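Local coordinates for protein Glp_546_48378_50642 (Giardia intestinalis, PDB 2QVW) that cleaves double-stranded RNA into the short interfering RNAs, 21 to 23 base pairs long, that guide RNA interference, at residues C137-L142 with L248-P253; L214-R219 with L241-P246. One frame throughout, in Å; residues are numbered along the deposited sequence.

Contact 1: C137-L142 with L248-P253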
loop_
_atom_site.group_PDB
_atom_site.type_symbol
_atom_site.label_atom_id
_atom_site.label_comp_id
_atom_site.label_asym_id
_atom_site.label_seq_id
_atom_site.Cartn_x
_atom_site.Cartn_y
_atom_site.Cartn_z
ATOM N N CYS A 137 -0.422 -30.664 32.810
ATOM C CA CYS A 137 -0.134 -30.813 34.232
ATOM C C CYS A 137 -0.095 -32.286 34.669
ATOM O O CYS A 137 0.785 -32.678 35.423
ATOM C CB CYS A 137 -1.169 -30.035 35.056
ATOM S SG CYS A 137 -0.902 -30.005 36.856
ATOM N N ASP A 138 -1.036 -33.110 34.221
ATOM C CA ASP A 138 -1.019 -34.526 34.610
ATOM C C ASP A 138 -0.304 -35.386 33.571
ATOM O O ASP A 138 -0.835 -36.400 33.104
ATOM C CB ASP A 138 -2.441 -35.062 34.812
ATOM C CG ASP A 138 -2.854 -35.100 36.274
ATOM O OD1 ASP A 138 -2.227 -35.835 37.072
ATOM O OD2 ASP A 138 -3.816 -34.387 36.618
ATOM N N ALA A 139 0.909 -34.983 33.214
ATOM C CA ALA A 139 1.681 -35.716 32.221
ATOM C C ALA A 139 2.669 -36.660 32.874
ATOM O O ALA A 139 3.629 -36.225 33.503
ATOM C CB ALA A 139 2.411 -34.747 31.314
ATOM N N LYS A 140 2.431 -37.956 32.724
ATOM C CA LYS A 140 3.320 -38.945 33.305
ATOM C C LYS A 140 4.690 -38.925 32.634
ATOM O O LYS A 140 4.932 -38.147 31.718
ATOM C CB LYS A 140 2.707 -40.351 33.200
ATOM C CG LYS A 140 1.671 -40.651 34.271
ATOM C CD LYS A 140 1.576 -42.131 34.588
ATOM C CE LYS A 140 0.634 -42.333 35.745
ATOM N NZ LYS A 140 1.046 -41.475 36.896
ATOM N N ARG A 141 5.583 -39.782 33.121
ATOM C CA ARG A 141 6.939 -39.926 32.591
ATOM C C ARG A 141 6.936 -41.252 31.812
ATOM O O ARG A 141 6.396 -42.245 32.304
ATOM C CB ARG A 141 7.935 -40.006 33.748
ATOM C CG ARG A 141 9.174 -39.149 33.581
ATOM C CD ARG A 141 8.828 -37.666 33.535
ATOM N NE ARG A 141 9.982 -36.814 33.816
ATOM C CZ ARG A 141 9.895 -35.616 34.393
ATOM N NH1 ARG A 141 8.709 -35.129 34.749
ATOM N NH2 ARG A 141 10.989 -34.906 34.628
ATOM N N LEU A 142 7.523 -41.291 30.614
ATOM C CA LEU A 142 7.503 -42.527 29.833
ATOM C C LEU A 142 7.792 -43.766 30.666
ATOM O O LEU A 142 7.362 -44.867 30.309
ATOM C CB LEU A 142 8.492 -42.469 28.669
ATOM C CG LEU A 142 8.234 -41.476 27.538
ATOM C CD1 LEU A 142 9.221 -41.771 26.421
ATOM C CD2 LEU A 142 6.804 -41.586 27.021
ATOM N N LEU A 248 13.357 -39.591 31.637
ATOM C CA LEU A 248 13.659 -38.188 31.368
ATOM C C LEU A 248 12.645 -37.659 30.360
ATOM O O LEU A 248 12.602 -36.460 30.056
ATOM C CB LEU A 248 15.070 -38.048 30.800
ATOM C CG LEU A 248 16.251 -38.413 31.700
ATOM C CD1 LEU A 248 17.512 -38.471 30.856
ATOM C CD2 LEU A 248 16.401 -37.389 32.827
ATOM N N CYS A 249 11.822 -38.577 29.862
ATOM C CA CYS A 249 10.804 -38.274 28.863
ATOM C C CYS A 249 9.432 -38.011 29.439
ATOM O O CYS A 249 8.893 -38.833 30.172
ATOM C CB CYS A 249 10.699 -39.429 27.868
ATOM S SG CYS A 249 12.221 -39.793 27.004
ATOM N N LEU A 250 8.871 -36.864 29.083
ATOM C CA LEU A 250 7.541 -36.480 29.529
ATOM C C LEU A 250 6.656 -36.467 28.289
ATOM O O LEU A 250 6.667 -35.508 27.523
ATOM C CB LEU A 250 7.579 -35.090 30.162
ATOM C CG LEU A 250 6.320 -34.593 30.875
ATOM C CD1 LEU A 250 6.583 -33.214 31.431
ATOM C CD2 LEU A 250 5.150 -34.542 29.919
ATOM N N LEU A 251 5.889 -37.531 28.085
ATOM C CA LEU A 251 5.025 -37.607 26.914
ATOM C C LEU A 251 3.966 -36.503 26.907
ATOM O O LEU A 251 3.193 -36.359 27.858
ATOM C CB LEU A 251 4.358 -38.988 26.846
ATOM C CG LEU A 251 3.646 -39.356 25.544
ATOM C CD1 LEU A 251 3.597 -40.862 25.410
ATOM C CD2 LEU A 251 2.253 -38.760 25.523
ATOM N N LEU A 252 3.940 -35.719 25.831
ATOM C CA LEU A 252 2.970 -34.635 25.690
ATOM C C LEU A 252 1.629 -35.202 25.222
ATOM O O LEU A 252 1.589 -36.143 24.430
ATOM C CB LEU A 252 3.459 -33.606 24.663
ATOM C CG LEU A 252 4.826 -32.936 24.839
ATOM C CD1 LEU A 252 4.984 -31.855 23.779
ATOM C CD2 LEU A 252 4.948 -32.342 26.227
ATOM N N PRO A 253 0.505 -34.632 25.692
ATOM C CA PRO A 253 -0.794 -35.161 25.251
ATOM C C PRO A 253 -1.031 -35.064 23.732
ATOM O O PRO A 253 -0.552 -34.135 23.083
ATOM C CB PRO A 253 -1.802 -34.344 26.076
ATOM C CG PRO A 253 -1.070 -33.073 26.372
ATOM C CD PRO A 253 0.323 -33.555 26.683
#
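In the PAZ domain of this Dicer, the loop that leaves helix 127-137 runs over the short edge strand 250-251, and Leu142 is tied there to Cys249. The one hydrogen bond across the contact goes from Leu142 N to Cys249 O (2.8 Å, 161° at the hydrogen), with the donor tilted from the carbonyl plane. Arg141 CA lies 3.3 Å from the same Cys249 O in a CA-H...O contact, so one carbonyl serves two neighbouring residues of the loop. Strand 250-251 is itself held to strand 160-163, where Leu250 pairs with Ala162.

Leucine suits position 142 because its two methyl branches face different neighbours. CD1 faces the Cys249 side chain, while CD2 meets Leu251 CB at 3.6 Å, the Leu142 and Leu251 side chains crossing at about a right angle. Ala139 turns its CB toward strand 250-251, an apolar group facing Leu250. Arg141 has a long aliphatic stem to lay beside the Cys249 carbonyl before its charged end goes on to a salt bridge with Glu165 and a hydrogen bond to Glu247 O. The bend at chi2 (64°) sets CD of Arg141 3.6 Å from Cys249 O.

Contact 2: L214-R219 with L241-P246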
loop_
_atom_site.group_PDB
_atom_site.type_symbol
_atom_site.label_atom_id
_atom_site.label_comp_id
_atom_site.label_asym_id
_atom_site.label_seq_id
_atom_site.Cartn_x
_atom_site.Cartn_y
_atom_site.Cartn_z
ATOM N N LEU A 214 15.417 -48.314 26.505
ATOM C CA LEU A 214 15.606 -46.984 25.925
ATOM C C LEU A 214 14.521 -46.561 24.934
ATOM O O LEU A 214 13.696 -47.370 24.504
ATOM C CB LEU A 214 16.980 -46.893 25.244
ATOM C CG LEU A 214 18.197 -46.937 26.175
ATOM C CD1 LEU A 214 19.473 -46.736 25.384
ATOM C CD2 LEU A 214 18.065 -45.847 27.228
ATOM N N VAL A 215 14.538 -45.275 24.590
ATOM C CA VAL A 215 13.586 -44.678 23.656
ATOM C C VAL A 215 14.342 -44.178 22.428
ATOM O O VAL A 215 15.387 -43.544 22.552
ATOM C CB VAL A 215 12.852 -43.475 24.299
ATOM C CG1 VAL A 215 11.805 -42.936 23.354
ATOM C CG2 VAL A 215 12.210 -43.890 25.597
ATOM N N ALA A 216 13.809 -44.464 21.245
ATOM C CA ALA A 216 14.434 -44.047 19.994
ATOM C C ALA A 216 13.608 -42.964 19.317
ATOM O O ALA A 216 12.586 -43.252 18.713
ATOM C CB ALA A 216 14.575 -45.249 19.069
ATOM N N ALA A 217 14.061 -41.720 19.413
ATOM C CA ALA A 217 13.347 -40.592 18.818
ATOM C C ALA A 217 14.282 -39.596 18.130
ATOM O O ALA A 217 15.493 -39.588 18.371
ATOM C CB ALA A 217 12.542 -39.876 19.892
ATOM N N VAL A 218 13.707 -38.742 17.284
ATOM C CA VAL A 218 14.483 -37.735 16.559
ATOM C C VAL A 218 14.308 -36.327 17.129
ATOM O O VAL A 218 13.199 -35.816 17.237
ATOM C CB VAL A 218 14.089 -37.701 15.079
ATOM C CG1 VAL A 218 15.065 -36.833 14.309
ATOM C CG2 VAL A 218 14.071 -39.104 14.521
ATOM N N ARG A 219 15.416 -35.700 17.488
ATOM C CA ARG A 219 15.380 -34.359 18.043
ATOM C C ARG A 219 14.756 -33.431 17.020
ATOM O O ARG A 219 15.202 -33.364 15.873
ATOM C CB ARG A 219 16.798 -33.902 18.386
ATOM C CG ARG A 219 16.884 -32.572 19.090
ATOM C CD ARG A 219 17.656 -32.708 20.381
ATOM N NE ARG A 219 18.275 -31.456 20.785
ATOM C CZ ARG A 219 19.170 -30.806 20.050
ATOM N NH1 ARG A 219 19.540 -31.296 18.871
ATOM N NH2 ARG A 219 19.698 -29.673 20.496
ATOM N N LEU A 241 19.255 -39.946 14.648
ATOM C CA LEU A 241 18.448 -40.639 15.642
ATOM C C LEU A 241 19.202 -40.758 16.962
ATOM O O LEU A 241 20.402 -41.029 16.975
ATOM C CB LEU A 241 18.081 -42.030 15.127
ATOM C CG LEU A 241 17.175 -42.876 16.017
ATOM C CD1 LEU A 241 15.904 -42.101 16.299
ATOM C CD2 LEU A 241 16.860 -44.200 15.342
ATOM N N ARG A 242 18.494 -40.563 18.071
ATOM C CA ARG A 242 19.113 -40.632 19.392
ATOM C C ARG A 242 18.294 -41.461 20.382
ATOM O O ARG A 242 17.132 -41.771 20.121
ATOM C CB ARG A 242 19.325 -39.210 19.916
ATOM C CG ARG A 242 20.141 -38.371 18.943
ATOM C CD ARG A 242 20.386 -36.960 19.420
ATOM N NE ARG A 242 21.204 -36.231 18.457
ATOM C CZ ARG A 242 21.565 -34.962 18.599
ATOM N NH1 ARG A 242 21.180 -34.281 19.672
ATOM N NH2 ARG A 242 22.304 -34.377 17.665
ATOM N N PHE A 243 18.906 -41.826 21.508
ATOM C CA PHE A 243 18.226 -42.631 22.526
ATOM C C PHE A 243 18.239 -41.969 23.905
ATOM O O PHE A 243 19.267 -41.453 24.342
ATOM C CB PHE A 243 18.867 -44.019 22.616
ATOM C CG PHE A 243 18.870 -44.775 21.318
ATOM C CD1 PHE A 243 19.742 -44.426 20.290
ATOM C CD2 PHE A 243 18.006 -45.845 21.125
ATOM C CE1 PHE A 243 19.756 -45.135 19.090
ATOM C CE2 PHE A 243 18.010 -46.560 19.930
ATOM C CZ PHE A 243 18.889 -46.204 18.911
ATOM N N LEU A 244 17.095 -41.995 24.588
ATOM C CA LEU A 244 16.986 -41.379 25.905
ATOM C C LEU A 244 16.126 -42.161 26.891
ATOM O O LEU A 244 15.196 -42.861 26.504
ATOM C CB LEU A 244 16.455 -39.945 25.785
ATOM C CG LEU A 244 15.258 -39.664 24.880
ATOM C CD1 LEU A 244 14.649 -38.322 25.226
ATOM C CD2 LEU A 244 15.690 -39.679 23.427
ATOM N N PRO A 245 16.433 -42.041 28.192
ATOM C CA PRO A 245 15.731 -42.709 29.293
ATOM C C PRO A 245 14.247 -42.358 29.381
ATOM O O PRO A 245 13.884 -41.195 29.553
ATOM C CB PRO A 245 16.499 -42.237 30.522
ATOM C CG PRO A 245 17.879 -42.032 29.993
ATOM C CD PRO A 245 17.611 -41.320 28.701
ATOM N N PRO A 246 13.370 -43.374 29.299
ATOM C CA PRO A 246 11.919 -43.174 29.367
ATOM C C PRO A 246 11.526 -42.307 30.559
ATOM O O PRO A 246 10.426 -41.751 30.601
ATOM C CB PRO A 246 11.377 -44.596 29.506
ATOM C CG PRO A 246 12.418 -45.435 28.851
ATOM C CD PRO A 246 13.694 -44.810 29.350
#
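Val215 carries CG2 anti to its carbonyl carbon and beside the backbone N, which brings that methyl to Pro246 CG at 3.6 Å; in Phe243, chi1 (-57°) puts CG beside its own N, on the face it shares with Ala216. Both belong to an antiparallel pair of strands in the PAZ-domain sheet, where 242-244 forms an outer strand beside 213-219.

Val215 and Leu244 make a hydrogen-bonded pair: Leu244 N reaches an in-plane lone pair of Val215 O at 3.1 Å, and the return bond from Val215 N is weak. Ala217 and Arg242 form the next such pair, with both bonds sound. Between them Ala216 and Phe243 are a non-hydrogen-bonded pair, and Phe243 CA approaches Val215 O in a CA-H...O contact.

On the face of Ala216 and Phe243, the small alanine leaves room for the broad ring, its CB lying 3.8 Å from Phe243 CE2. Leu214 crosses Phe243 at about a right angle, CD1 against CB, and Tyr195 of helix 195-201 touches both. Leu241, with CG anti to its backbone N, has a branch, CD1, that reaches the neighbouring strand, 3.3 Å from Ala217 O and 3.9 Å from Val218 CG2.

At the far end two arginines meet despite their like charges, their guanidinium planes 14° apart. Asp221 forms a salt bridge with Arg219, and Asp222 makes long, weak ion pairs with both arginines, which probably eases the repulsion where Arg219 NH1 and Arg242 NH1 stand 3.5 Å apart.

How the contacts relate
Contact 2 is nested within the chain loop that contact 1 closes, and their centres lie 14 Å apart. Strands 242-244 and 250-251 follow one another in sequence yet form the two outermost strands of the same five-stranded antiparallel sheet, so the chain passes from one edge to the other through the prolines and Cys249. The contacts meet there: Cys249 SG packs on Leu244 CD1, and Leu142 CD1 faces Val215 CG2, joining the loop after helix 127-137 to strand 213-219. Both contacts lie within the PAZ domain, away from the manganese sites, including those associated with the ribonuclease III domains.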